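Local coordinates for protein paenibacillus xanthan lyase (Paenibacillus, PDB 6F2P) that cleaves the polysaccharide xanthan by an eliminative lyase reaction, as a large multidomain calcium-binding enzyme of polysaccharide lyase family 8, at residues T143-T146 against A147-S151; M321-Y324 against W325-D329; A345-Q348 against L349-D352. All coordinates share one frame; numbering follows the deposited sequence.

Contact 1: residues T143-T146 against A147-S151; sequences TELT and ATQIS
Thr146 and Gln149 grip each other twice where helix 147-160 begins. The backbone N of Thr146 donates to Gln149 OE1 at 2.8 Å, nearly straight at 171°, and the donor sits 16° out of the amide carbonyl plane. In return, Gln149 N donates to Thr146 OG1, also at 2.8 Å. These reciprocal bonds make a capping box with Thr146 as N-cap. A longer, weak bond of 3.5 Å runs from Thr146 OG1 to Gln149 OE1, and the two side chains cross at about a right angle, with Gln149 CG lying 3.2 Å from Thr146 OG1. The first regular helical bond, from Ile150 N to Thr146 O, follows directly behind the cap.

What sets the hydroxyl in place is the Thr146 torsion: with chi1 at 72°, OG1 stands between the backbone N and the carbonyl carbon and faces the first turn, while CG2 rests 3.5 Å from Gln149 OE1. One residue earlier, Leu145 lays its CB against Ile150 CG1 at 3.8 Å, a hydrophobic staple bracketing the capping box, and its CD2 methyl flanks Gln149 OE1.

Further out, helix 95-111 backs the turn. Ile102 touches both Leu145 and Gln149, Asp106 OD2 accepts a hydrogen bond from Gln149 NE2, and Glu144 forms a salt bridge with Lys98. Both ends of the glutamine amide are therefore engaged, which should fix its rotation, and the carboxylate on NE2 would probably polarise the amide and strengthen OE1 as an acceptor for Thr146 N.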
loop_
_atom_site.group_PDB
_atom_site.type_symbol
_atom_site.label_atom_id
_atom_site.label_comp_id
_atom_site.label_asym_id
_atom_site.label_seq_id
_atom_site.Cartn_x
_atom_site.Cartn_y
_atom_site.Cartn_z
ATOM N N THR A 143 4.163 -32.004 40.664
ATOM C CA THR A 143 4.154 -33.247 41.424
ATOM C C THR A 143 4.884 -33.145 42.772
ATOM O O THR A 143 4.749 -34.026 43.630
ATOM C CB THR A 143 4.794 -34.371 40.609
ATOM O OG1 THR A 143 6.137 -34.005 40.278
ATOM C CG2 THR A 143 4.020 -34.594 39.332
ATOM N N GLU A 144 5.657 -32.079 42.951
ATOM C CA GLU A 144 6.407 -31.884 44.180
ATOM C C GLU A 144 5.690 -30.923 45.108
ATOM O O GLU A 144 6.209 -30.576 46.169
ATOM C CB GLU A 144 7.798 -31.341 43.866
ATOM C CG GLU A 144 8.572 -32.192 42.875
ATOM C CD GLU A 144 9.062 -33.485 43.487
ATOM O OE1 GLU A 144 9.102 -33.588 44.737
ATOM O OE2 GLU A 144 9.413 -34.403 42.717
ATOM N N LEU A 145 4.502 -30.485 44.702
ATOM C CA LEU A 145 3.750 -29.487 45.457
ATOM C C LEU A 145 2.521 -30.085 46.129
ATOM O O LEU A 145 1.969 -31.067 45.656
ATOM C CB LEU A 145 3.323 -28.352 44.530
ATOM C CG LEU A 145 4.444 -27.551 43.866
ATOM C CD1 LEU A 145 3.858 -26.604 42.831
ATOM C CD2 LEU A 145 5.224 -26.764 44.901
ATOM N N THR A 146 2.085 -29.489 47.232
ATOM C CA THR A 146 0.823 -29.886 47.837
ATOM C C THR A 146 -0.332 -29.218 47.102
ATOM O O THR A 146 -0.133 -28.277 46.330
ATOM C CB THR A 146 0.740 -29.456 49.299
ATOM O OG1 THR A 146 0.562 -28.032 49.362
ATOM C CG2 THR A 146 1.999 -29.870 50.049
ATOM N N ALA A 147 -1.544 -29.700 47.350
ATOM C CA ALA A 147 -2.730 -29.101 46.760
ATOM C C ALA A 147 -2.885 -27.702 47.305
ATOM O O ALA A 147 -3.354 -26.800 46.612
ATOM C CB ALA A 147 -3.954 -29.922 47.090
ATOM N N THR A 148 -2.482 -27.527 48.558
ATOM C CA THR A 148 -2.660 -26.251 49.225
ATOM C C THR A 148 -1.710 -25.221 48.620
ATOM O O THR A 148 -2.078 -24.061 48.416
ATOM C CB THR A 148 -2.459 -26.401 50.740
ATOM O OG1 THR A 148 -3.365 -27.396 51.230
ATOM C CG2 THR A 148 -2.724 -25.093 51.461
ATOM N N GLN A 149 -0.494 -25.658 48.309
ATOM C CA GLN A 149 0.468 -24.791 47.640
ATOM C C GLN A 149 -0.019 -24.386 46.242
ATOM O O GLN A 149 0.007 -23.207 45.875
ATOM C CB GLN A 149 1.836 -25.473 47.562
ATOM C CG GLN A 149 2.542 -25.570 48.903
ATOM C CD GLN A 149 3.778 -26.446 48.851
ATOM O OE1 GLN A 149 3.789 -27.493 48.196
ATOM N NE2 GLN A 149 4.833 -26.014 49.535
ATOM N N ILE A 150 -0.469 -25.368 45.470
ATOM C CA ILE A 150 -0.963 -25.109 44.125
ATOM C C ILE A 150 -2.174 -24.173 44.153
ATOM O O ILE A 150 -2.281 -23.241 43.346
ATOM C CB ILE A 150 -1.307 -26.418 43.405
ATOM C CG1 ILE A 150 -0.022 -27.198 43.123
ATOM C CG2 ILE A 150 -2.051 -26.136 42.108
ATOM C CD1 ILE A 150 -0.252 -28.624 42.668
ATOM N N SER A 151 -3.069 -24.415 45.102
ATOM C CA SER A 151 -4.219 -23.552 45.313
ATOM C C SER A 151 -3.817 -22.102 45.588
ATOM O O SER A 151 -4.360 -21.177 44.986
ATOM C CB SER A 151 -5.054 -24.070 46.476
ATOM O OG SER A 151 -5.644 -22.986 47.167
#

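Contact 2: residues M321-Y324 against W325-D329; sequences MVKY and WLLLD. With CA (calcium ion), chain E.
Met321 and Trp325 come side by side through their first torsions: Met321 CG is wedged between the two backbone arms (chi1 67°), and the indole of Trp325 swings back beside its own N (chi1 -66°). This is i to i+4 packing in the last turns of helix 312-328, part of the alpha-helical domain of family 8 lyases. It gives a Met-aromatic contact in which the sulfur approaches obliquely, Met321 SD lying 3.8 Å from Trp325 CH2. Met321 O sits over one face of the indole, displaced toward its rim, while also accepting from Trp325 N at 3.1 Å.

Tyr324, the residue just before the tryptophan, crosses it at about a right angle, Tyr324 CD2 meeting Trp325 CD1 at 3.6 Å with the ring planes oblique at 55°. Over one face of the tyrosine lies the CD1 methyl of Leu328, a CH-pi contact 3.9 Å from the ring centroid. On another flank, Val322 CG1 packs alongside Leu326 CD1 at 3.6 Å. Leu326 also reaches helix 340-351, touching Ala346 and Val350. Helix 292-307 covers Trp325 through Ile303. Lys323 lays its CG against Leu327 CD1, and its amine bonds to Val355 O.

The run of helical bonds slackens at the end, the bond from Leu328 N to Tyr324 O being weak. Just beyond, the chain meets a calcium ion that Asp331 and Thr333 also bind; Asp329 OD1 coordinates it at 2.5 Å, and water 1 on the metal donates weakly to Leu328 O.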
loop_
_atom_site.group_PDB
_atom_site.type_symbol
_atom_site.label_atom_id
_atom_site.label_comp_id
_atom_site.label_asym_id
_atom_site.label_seq_id
_atom_site.Cartn_x
_atom_site.Cartn_y
_atom_site.Cartn_z
ATOM N N MET A 321 10.377 -24.884 4.498
ATOM C CA MET A 321 11.024 -23.588 4.572
ATOM C C MET A 321 11.937 -23.507 5.809
ATOM O O MET A 321 13.063 -23.002 5.728
ATOM C CB MET A 321 9.995 -22.450 4.496
ATOM C CG MET A 321 9.046 -22.345 5.676
ATOM S SD MET A 321 7.911 -20.951 5.519
ATOM C CE MET A 321 6.697 -21.606 4.381
ATOM N N VAL A 322 11.471 -24.036 6.938
ATOM C CA VAL A 322 12.290 -24.082 8.143
ATOM C C VAL A 322 13.552 -24.923 7.932
ATOM O O VAL A 322 14.638 -24.539 8.374
ATOM C CB VAL A 322 11.488 -24.575 9.369
ATOM C CG1 VAL A 322 12.403 -24.877 10.555
ATOM C CG2 VAL A 322 10.472 -23.536 9.764
ATOM N N LYS A 323 13.424 -26.052 7.241
ATOM C CA LYS A 323 14.598 -26.870 6.958
ATOM C C LYS A 323 15.635 -26.075 6.183
ATOM O O LYS A 323 16.810 -26.056 6.556
ATOM C CB LYS A 323 14.237 -28.141 6.188
ATOM C CG LYS A 323 15.418 -29.097 6.016
ATOM C CD LYS A 323 14.962 -30.519 5.744
ATOM C CE LYS A 323 16.139 -31.485 5.779
ATOM N NZ LYS A 323 15.721 -32.912 5.634
ATOM N N TYR A 324 15.184 -25.423 5.112
ATOM C CA TYR A 324 16.017 -24.549 4.287
ATOM C C TYR A 324 16.826 -23.585 5.135
ATOM O O TYR A 324 18.046 -23.499 4.995
ATOM C CB TYR A 324 15.143 -23.753 3.307
ATOM C CG TYR A 324 15.897 -22.760 2.438
ATOM C CD1 TYR A 324 16.799 -23.194 1.474
ATOM C CD2 TYR A 324 15.692 -21.394 2.568
ATOM C CE1 TYR A 324 17.487 -22.293 0.668
ATOM C CE2 TYR A 324 16.376 -20.483 1.766
ATOM C CZ TYR A 324 17.270 -20.941 0.815
ATOM O OH TYR A 324 17.961 -20.056 0.009
ATOM N N TRP A 325 16.139 -22.874 6.024
ATOM C CA TRP A 325 16.788 -21.894 6.879
ATOM C C TRP A 325 17.741 -22.523 7.899
ATOM O O TRP A 325 18.754 -21.922 8.261
ATOM C CB TRP A 325 15.743 -21.051 7.607
ATOM C CG TRP A 325 14.916 -20.185 6.700
ATOM C CD1 TRP A 325 15.334 -19.531 5.569
ATOM C CD2 TRP A 325 13.520 -19.878 6.849
ATOM N NE1 TRP A 325 14.283 -18.833 5.012
ATOM C CE2 TRP A 325 13.161 -19.034 5.777
ATOM C CE3 TRP A 325 12.540 -20.237 7.784
ATOM C CZ2 TRP A 325 11.865 -18.543 5.620
ATOM C CZ3 TRP A 325 11.256 -19.753 7.625
ATOM C CH2 TRP A 325 10.928 -18.914 6.554
ATOM N N LEU A 326 17.415 -23.718 8.379
ATOM C CA LEU A 326 18.238 -24.364 9.402
ATOM C C LEU A 326 19.532 -24.863 8.791
ATOM O O LEU A 326 20.589 -24.797 9.414
ATOM C CB LEU A 326 17.497 -25.524 10.051
ATOM C CG LEU A 326 16.406 -25.166 11.052
ATOM C CD1 LEU A 326 15.581 -26.396 11.402
ATOM C CD2 LEU A 326 17.041 -24.576 12.293
ATOM N N LEU A 327 19.440 -25.355 7.560
ATOM C CA LEU A 327 20.604 -25.833 6.821
ATOM C C LEU A 327 21.578 -24.693 6.517
ATOM O O LEU A 327 22.785 -24.905 6.368
ATOM C CB LEU A 327 20.150 -26.503 5.519
ATOM C CG LEU A 327 19.387 -27.816 5.697
ATOM C CD1 LEU A 327 18.686 -28.192 4.419
ATOM C CD2 LEU A 327 20.331 -28.924 6.131
ATOM N N LEU A 328 21.044 -23.482 6.415
ATOM C CA LEU A 328 21.868 -22.322 6.134
ATOM C C LEU A 328 22.537 -21.838 7.399
ATOM O O LEU A 328 23.569 -21.176 7.339
ATOM C CB LEU A 328 21.029 -21.202 5.524
ATOM C CG LEU A 328 20.529 -21.481 4.108
ATOM C CD1 LEU A 328 19.545 -20.423 3.666
ATOM C CD2 LEU A 328 21.687 -21.543 3.151
ATOM N N ASP A 329 21.945 -22.183 8.542
ATOM C CA ASP A 329 22.385 -21.673 9.836
ATOM C C ASP A 329 23.613 -22.420 10.361
ATOM O O ASP A 329 23.566 -23.079 11.406
ATOM C CB ASP A 329 21.235 -21.737 10.842
ATOM C CG ASP A 329 21.447 -20.823 12.031
ATOM O OD1 ASP A 329 22.384 -19.997 11.977
ATOM O OD2 ASP A 329 20.668 -20.917 13.012
HETATM CA CA CA E . 23.322 -17.748 11.762
HETATM O O HOH W 1 23.464 -18.640 9.536
HETATM O O HOH W 2 21.080 -17.138 11.261
HETATM O O HOH W 3 24.517 -15.269 11.910
#

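Contact 3: residues A345-Q348 against L349-D352; sequences AANQ and LVND
Gln348 and Asp352 lie side by side and point the same way, but their side-chain ends do not bond: Gln348 OE1 and Asp352 OD2, both acceptors, stay 3.8 Å apart, with the amide and carboxylate planes turned 81° against each other. The glutamine chain bends at chi2 (-80°), turning the amide toward the next residue; Gln348 NE2 ends 3.2 Å from Leu349 N, donor beside donor and so not a bond. Asp352 puts its CB 3.3 Å from Gln348 O, while its OD1 is hydrogen-bonded to Thr354 OG1, just past the segment. Asn351 lies over Asn347 O, its side-chain ND2 at 2.9 Å but poorly angled for a bond.

Backbone bonds are regular at first. Leu349 N donates to Ala345 O and Val350 N to Ala346 O, both at 3.1 Å. Then the run of helical bonds frays: Asn351 N makes two weak bonds, one to Asn347 O and one to Gln348 O. Such a bifurcated N-H is common in the last turn of a helix, here helix 340-351, where i to i+3 contacts join the i to i+4 pattern before the chain leads on toward strand 363-367.

Van der Waals contact is mainly of side-chain carbons on carbonyl oxygens. Val350 straddles two of them, its CG1 3.3 Å from Ala346 O and its CG2 likewise near Asn347 O. Leu349 CB rests against the same Ala346 oxygen. The flank facing helix 312-328 includes the buried Ala346 and Leu349: Leu349 meets Lys319 of that helix and Val355 of a loop, and Ala346 packs on Phe334 and Leu335.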
loop_
_atom_site.group_PDB
_atom_site.type_symbol
_atom_site.label_atom_id
_atom_site.label_comp_id
_atom_site.label_asym_id
_atom_site.label_seq_id
_atom_site.Cartn_x
_atom_site.Cartn_y
_atom_site.Cartn_z
ATOM N N ALA A 345 12.794 -30.919 17.914
ATOM C CA ALA A 345 11.959 -30.712 16.730
ATOM C C ALA A 345 12.790 -30.266 15.536
ATOM O O ALA A 345 12.637 -30.792 14.442
ATOM C CB ALA A 345 10.864 -29.705 17.011
ATOM N N ALA A 346 13.678 -29.303 15.754
ATOM C CA ALA A 346 14.503 -28.762 14.679
ATOM C C ALA A 346 15.428 -29.815 14.104
ATOM O O ALA A 346 15.548 -29.939 12.894
ATOM C CB ALA A 346 15.315 -27.572 15.176
ATOM N N ASN A 347 16.092 -30.566 14.975
ATOM C CA ASN A 347 17.041 -31.576 14.518
ATOM C C ASN A 347 16.353 -32.744 13.818
ATOM O O ASN A 347 16.842 -33.247 12.804
ATOM C CB ASN A 347 17.924 -32.065 15.673
ATOM C CG ASN A 347 19.166 -31.202 15.866
ATOM O OD1 ASN A 347 19.679 -30.603 14.916
ATOM N ND2 ASN A 347 19.661 -31.143 17.096
ATOM N N GLN A 348 15.215 -33.166 14.356
ATOM C CA GLN A 348 14.450 -34.251 13.759
ATOM C C GLN A 348 14.122 -33.874 12.322
ATOM O O GLN A 348 14.211 -34.687 11.399
ATOM C CB GLN A 348 13.168 -34.481 14.561
ATOM C CG GLN A 348 12.435 -35.768 14.234
ATOM C CD GLN A 348 11.598 -35.672 12.970
ATOM O OE1 GLN A 348 11.306 -36.683 12.329
ATOM N NE2 GLN A 348 11.201 -34.456 12.609
ATOM N N LEU A 349 13.763 -32.612 12.151
ATOM C CA LEU A 349 13.406 -32.048 10.864
ATOM C C LEU A 349 14.561 -32.028 9.855
ATOM O O LEU A 349 14.373 -32.375 8.696
ATOM C CB LEU A 349 12.867 -30.640 11.082
ATOM C CG LEU A 349 12.508 -29.808 9.868
ATOM C CD1 LEU A 349 11.475 -30.544 9.054
ATOM C CD2 LEU A 349 11.984 -28.486 10.354
ATOM N N VAL A 350 15.752 -31.626 10.278
ATOM C CA VAL A 350 16.878 -31.592 9.346
ATOM C C VAL A 350 17.457 -32.979 9.081
ATOM O O VAL A 350 18.252 -33.161 8.165
ATOM C CB VAL A 350 18.005 -30.670 9.829
ATOM C CG1 VAL A 350 17.438 -29.345 10.288
ATOM C CG2 VAL A 350 18.768 -31.325 10.941
ATOM N N ASN A 351 17.056 -33.954 9.887
ATOM C CA ASN A 351 17.547 -35.317 9.738
ATOM C C ASN A 351 16.560 -36.187 8.974
ATOM O O ASN A 351 16.877 -37.304 8.551
ATOM C CB ASN A 351 17.844 -35.919 11.107
ATOM C CG ASN A 351 19.111 -35.363 11.714
ATOM O OD1 ASN A 351 20.110 -35.176 11.016
ATOM N ND2 ASN A 351 19.079 -35.082 13.016
ATOM N N ASP A 352 15.359 -35.652 8.800
ATOM C CA ASP A 352 14.295 -36.331 8.077
ATOM C C ASP A 352 14.482 -36.124 6.572
ATOM O O ASP A 352 14.317 -35.014 6.063
ATOM C CB ASP A 352 12.949 -35.768 8.537
ATOM C CG ASP A 352 11.764 -36.531 7.984
ATOM O OD1 ASP A 352 11.892 -37.176 6.924
ATOM O OD2 ASP A 352 10.690 -36.465 8.616
#

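Contacts 2 and 3 are neighbours, their centres 10 Å apart, because the consecutive helices 312-328 and 340-351 pack together. Val322 CG1 meets Leu349 CD2 at 3.6 Å, and Lys323 NZ reaches across to the end of the second helix, 2.6 Å from Asp352 O. The calcium ion of Asp329 lies just past the first of these helices, about 13 Å from the side chain of Val350. Contact 1 stands apart at the start of helix 147-160: its nearest atoms are about 31 Å from contact 2 and about 23 Å from contact 3, with no touch to either.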